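Local coordinates for mercuric reductase (Metallosphaera sedula, PDB 4YWO) that reduces mercuric ion to elemental mercury as an FAD-containing homodimeric flavoenzyme, probably drawing its electrons from NADPH, at the interface of chains A and B. Sequence-based numbering; all coordinates share one arbitrary frame. Chains: chain A/B, Mercuric reductase.

Contacts 1 and 3 are neighbours, their C-alpha centres about 7 Å apart, and they share A:Asp432, whose CB and backbone face B:Arg422 while its carboxylate meets B:Arg319. Contact 2 lies about 22 Å from contact 1 and about 26 Å from contact 3; there the loop after helix 427-431 belongs to chain B, while in contacts 1 and 3 it belongs to chain A. The two-fold axis gives every contact a twin, and the pairing of residues 319 and 434 appears in contacts 2 and 3 with the chains exchanged. The loop thus works twice in the homodimer, clasping helices 314-330 and 414-422 of the partner.

Contact 1: the interface of chains A and B. Residues chain A 429, 432-433; chain B 418-419, 422.
Where B:Arg422, the last residue of helix 414-422, meets A:Thr433, chain A has just left helix 427-431 and opens into a nearly extended loop, A:Thr433 having phi/psi of -97/111°. The arginine suits this place because its long chain lays carbon against the threonine and brings its nitrogens near backbone oxygens. Bent at chi3, it crosses the threonine at a slant: CD lies 3.7 Å from A:Thr433 CA, and the guanidinium continues over the A:Asp432 peptide. There A:Asp432 O sits towards the rim of one guanidinium face, while NH2 reaches the CB methylene of A:Asp432, 3.5 Å away. A:Thr433 OG1 lies beside its own backbone N, and from there the hydroxyl turns back to the helix end and donates to A:Asp429 O at 2.9 Å, tilted 24° from the carbonyl plane. A:Thr433 OG1 also accepts a weak, bent hydrogen bond from B:Arg422 NH1 (3.2 Å), so a small beta-branched alcohol serves both chains. The carboxylates of A:Asp429 and A:Asp432 stand further off and would probably favour the arginine's positive charge at longer range. B:Leu419 CD1 packs against the hydroxyl A:Thr433 OG1 at 3.5 Å, and B:Ala418 CB faces the threonine methyl CG2 at 4.1 Å.

Contact 2: the interface of chains A and B. Residues chain A 315-316, 319, 341-342; chain B 434-435, 437.
B:Val434 packs against A:Ala315 in the intersubunit seam typical of pyridine nucleotide-disulfide oxidoreductases, where the C-terminal dimerisation region of one subunit enters the other near its flavin site. Beyond B:His435, B:Phe437 lies just before the family's Pro-Thr, probably where many relatives carry the catalytic histidine, and is probably contributed to the partner's FAD site.

Apolar contact is shared between the two valine methyls. CG1, anti to the backbone N (chi1 -180°), points at A:Ala315 CB, 3.6 Å away, and also meets A:Val341 CG1. CG2 rests against the aliphatic part of A:Arg319, 4.0 Å from CG. A short beta-branched residue suits this cleft, since its two methyls touch successive turns on one face of helix 314-330, and the small A:Ala315 lets the loop come close. A:Pro342 presents ring carbons rather than an N-H to the loop, its CD lying 3.2 Å from B:Val434 O.

Polar contact runs through two waters joined to each other. Water 1 bonds to A:Ala315 N in the first turn of the helix and to B:Phe437 N, 2.9 Å away, on a nearly straight line (167° at H). Water 2 links A:Pro342 O with B:His435 O, at 2.9 Å from the latter.

Contact 3: the interface of chains A and B. Residues chain A 431-432, 434, 445; chain B 319.
B:Arg319 reaches across the dimer boundary to A:Asp432 and buries 87 Å² of its surface, against 25 Å² for the aspartate. Its chain starts with CG anti to the backbone N (chi1 -172°) and bends at chi2; it passes across A:Val434 CG2, as in the twin pair of contact 2, and sends the guanidinium on towards the end of helix 427-431. There NH2 stands 2.9 Å from A:Asp432 OD1 in a salt bridge. The carboxylate and guanidinium planes are turned 44° apart and the N-H is not aimed at the oxygen, so charge attraction rather than a directed hydrogen bond makes this link. A long cationic side chain suits the place, able to cross to the other subunit on its carbon chain and end beside an acid.

A:Arg445 buries 17 Å² and acts largely within its own chain. Extended from CG to NE, it grips A:Ile431 O side-on with two nitrogens: NE at 2.8 Å and NH2 at 3.1 Å, the NH2 arriving on a carbonyl lone pair. This pair of hydrogen bonds to one oxygen probably steadies the helix end that carries A:Asp432. The same carbonyl oxygen lies over the centre of one face of the B:Arg319 guanidinium and may help offset the positive charge where B:Arg319 NH1 lies at the edge of the A:Arg445 guanidinium, in its plane, 4.0 Å from NH2. In the fold, B:Arg319 projects from helix 314-330 to the junction of helix 427-431 and the following loop, with A:Arg445 bracing that junction from helix 442-449.

Contact 1: the interface of chains A and B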
# COMPACT_ATOMS: atom_id res chain seq x y z
N ASP A 429 11.62 9.02 13.48
CA ASP A 429 10.14 8.93 13.54
C ASP A 429 9.67 7.68 12.80
O ASP A 429 8.81 6.95 13.27
CB ASP A 429 9.39 10.12 12.95
CG ASP A 429 9.57 11.45 13.75
OD1 ASP A 429 9.61 11.31 15.01
OD2 ASP A 429 9.53 12.54 13.12
N ASP A 432 10.72 4.54 14.76
CA ASP A 432 9.87 4.36 15.94
C ASP A 432 8.44 3.87 15.65
O ASP A 432 7.70 3.53 16.57
CB ASP A 432 9.79 5.66 16.72
CG ASP A 432 11.06 5.97 17.49
OD1 ASP A 432 11.91 5.06 17.64
OD2 ASP A 432 11.15 7.16 17.96
N THR A 433 8.06 3.83 14.40
CA THR A 433 6.71 3.40 13.96
C THR A 433 6.79 1.95 13.54
O THR A 433 7.49 1.63 12.56
CB THR A 433 6.26 4.18 12.76
OG1 THR A 433 6.22 5.58 13.13
CG2 THR A 433 4.83 3.81 12.37
N ALA B 418 -0.88 3.86 10.83
CA ALA B 418 -0.05 3.85 12.02
C ALA B 418 0.73 5.13 12.25
O ALA B 418 0.78 5.66 13.35
CB ALA B 418 0.87 2.67 11.97
N LEU B 419 1.28 5.68 11.18
CA LEU B 419 2.06 6.90 11.29
C LEU B 419 1.14 8.03 11.66
O LEU B 419 1.49 8.88 12.54
CB LEU B 419 2.78 7.14 9.97
CG LEU B 419 3.81 8.25 9.96
CD1 LEU B 419 4.98 7.90 10.84
CD2 LEU B 419 4.29 8.57 8.53
N ARG B 422 0.48 7.76 15.37
CA ARG B 422 1.66 8.24 16.15
C ARG B 422 1.78 9.74 16.16
O ARG B 422 2.17 10.38 17.18
CB ARG B 422 2.94 7.62 15.61
CG ARG B 422 2.92 6.13 15.90
CD ARG B 422 4.29 5.50 15.74
NE ARG B 422 5.15 5.94 16.85
CZ ARG B 422 6.18 6.78 16.79
NH1 ARG B 422 6.57 7.42 15.72
NH2 ARG B 422 6.79 7.04 17.94

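Contact 2: the interface of chains A and B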
# COMPACT_ATOMS: atom_id res chain seq x y z
N ALA A 315 -5.55 14.19 -8.30
CA ALA A 315 -5.75 14.57 -6.94
C ALA A 315 -5.30 16.02 -6.69
O ALA A 315 -5.87 16.74 -5.86
CB ALA A 315 -4.94 13.58 -6.01
N LEU A 316 -4.24 16.42 -7.40
CA LEU A 316 -3.74 17.82 -7.30
C LEU A 316 -4.76 18.79 -7.98
O LEU A 316 -5.06 19.85 -7.39
CB LEU A 316 -2.40 17.96 -8.01
CG LEU A 316 -1.81 19.35 -7.90
CD1 LEU A 316 -1.61 19.83 -6.48
CD2 LEU A 316 -0.50 19.44 -8.72
N ARG A 319 -7.61 19.22 -5.41
CA ARG A 319 -7.13 20.07 -4.30
C ARG A 319 -7.02 21.52 -4.72
O ARG A 319 -7.53 22.40 -3.94
CB ARG A 319 -5.81 19.62 -3.77
CG ARG A 319 -5.37 20.33 -2.51
CD ARG A 319 -6.23 19.79 -1.39
NE ARG A 319 -6.24 20.56 -0.16
CZ ARG A 319 -7.31 20.70 0.63
NH1 ARG A 319 -8.53 20.27 0.24
NH2 ARG A 319 -7.17 21.34 1.74
N VAL A 341 3.22 16.33 -2.99
CA VAL A 341 2.23 15.73 -3.89
C VAL A 341 2.85 14.51 -4.60
O VAL A 341 3.86 14.61 -5.35
CB VAL A 341 1.81 16.74 -4.96
CG1 VAL A 341 0.89 16.09 -5.97
CG2 VAL A 341 1.01 17.87 -4.29
N PRO A 342 2.25 13.32 -4.42
CA PRO A 342 2.81 12.12 -5.12
C PRO A 342 2.50 11.93 -6.55
O PRO A 342 1.47 12.46 -7.02
CB PRO A 342 2.25 10.94 -4.30
CG PRO A 342 0.94 11.49 -3.84
CD PRO A 342 1.07 12.95 -3.66
N VAL B 434 -2.45 15.45 -0.15
CA VAL B 434 -2.81 14.97 -1.49
C VAL B 434 -2.33 13.50 -1.62
O VAL B 434 -1.15 13.20 -1.40
CB VAL B 434 -2.22 15.88 -2.58
CG1 VAL B 434 -2.59 15.41 -3.97
CG2 VAL B 434 -2.73 17.35 -2.33
N HIS B 435 -3.29 12.60 -1.86
CA HIS B 435 -2.97 11.18 -2.13
C HIS B 435 -2.77 10.97 -3.65
O HIS B 435 -2.69 11.95 -4.41
CB HIS B 435 -4.06 10.30 -1.51
CG HIS B 435 -3.89 10.16 -0.03
ND1 HIS B 435 -3.93 11.26 0.81
CD2 HIS B 435 -3.59 9.09 0.75
CE1 HIS B 435 -3.69 10.86 2.05
NE2 HIS B 435 -3.50 9.54 2.04
N PHE B 437 -4.31 9.33 -7.01
CA PHE B 437 -5.51 8.71 -7.63
C PHE B 437 -5.10 7.87 -8.81
O PHE B 437 -4.21 8.34 -9.60
CB PHE B 437 -6.46 9.83 -8.15
CG PHE B 437 -7.75 9.28 -8.66
CD1 PHE B 437 -8.79 8.94 -7.81
CD2 PHE B 437 -7.89 9.15 -9.94
CE1 PHE B 437 -9.97 8.43 -8.36
CE2 PHE B 437 -9.08 8.67 -10.52
CZ PHE B 437 -10.12 8.32 -9.72
O HOH W 1 -3.56 11.85 -8.34
O HOH W 2 -1.41 12.90 -6.79

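Contact 3: the interface of chains A and B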
# COMPACT_ATOMS: atom_id res chain seq x y z
N ILE A 431 11.63 4.98 12.15
CA ILE A 431 12.14 3.87 12.91
C ILE A 431 11.27 3.49 14.11
O ILE A 431 11.08 2.28 14.40
CB ILE A 431 13.61 4.14 13.29
CG1 ILE A 431 14.38 4.23 11.98
CG2 ILE A 431 14.17 3.02 14.18
CD1 ILE A 431 15.76 4.79 12.14
N ASP A 432 10.72 4.54 14.76
CA ASP A 432 9.87 4.36 15.94
C ASP A 432 8.44 3.87 15.65
O ASP A 432 7.70 3.53 16.57
CB ASP A 432 9.79 5.66 16.72
CG ASP A 432 11.06 5.97 17.49
OD1 ASP A 432 11.91 5.06 17.64
OD2 ASP A 432 11.15 7.16 17.96
N VAL A 434 6.14 1.09 14.35
CA VAL A 434 6.07 -0.35 14.04
C VAL A 434 5.23 -0.52 12.76
O VAL A 434 4.08 -0.05 12.68
CB VAL A 434 5.51 -1.13 15.23
CG1 VAL A 434 5.45 -2.62 14.94
CG2 VAL A 434 6.41 -0.85 16.49
N ARG A 445 10.56 1.99 6.34
CA ARG A 445 11.30 1.96 7.60
C ARG A 445 12.69 1.35 7.37
O ARG A 445 13.64 1.81 7.95
CB ARG A 445 10.47 1.18 8.66
CG ARG A 445 11.18 0.99 10.01
CD ARG A 445 10.21 0.47 11.12
NE ARG A 445 10.95 0.40 12.36
CZ ARG A 445 11.82 -0.53 12.65
NH1 ARG A 445 12.09 -1.53 11.79
NH2 ARG A 445 12.44 -0.43 13.81
N ARG B 319 10.83 -4.80 17.79
CA ARG B 319 10.82 -3.51 18.51
C ARG B 319 10.99 -3.71 20.01
O ARG B 319 11.86 -2.98 20.60
CB ARG B 319 9.58 -2.73 18.27
CG ARG B 319 9.61 -1.32 18.83
CD ARG B 319 10.53 -0.52 17.92
NE ARG B 319 10.99 0.75 18.45
CZ ARG B 319 12.21 1.25 18.21
NH1 ARG B 319 13.17 0.53 17.60
NH2 ARG B 319 12.47 2.44 18.66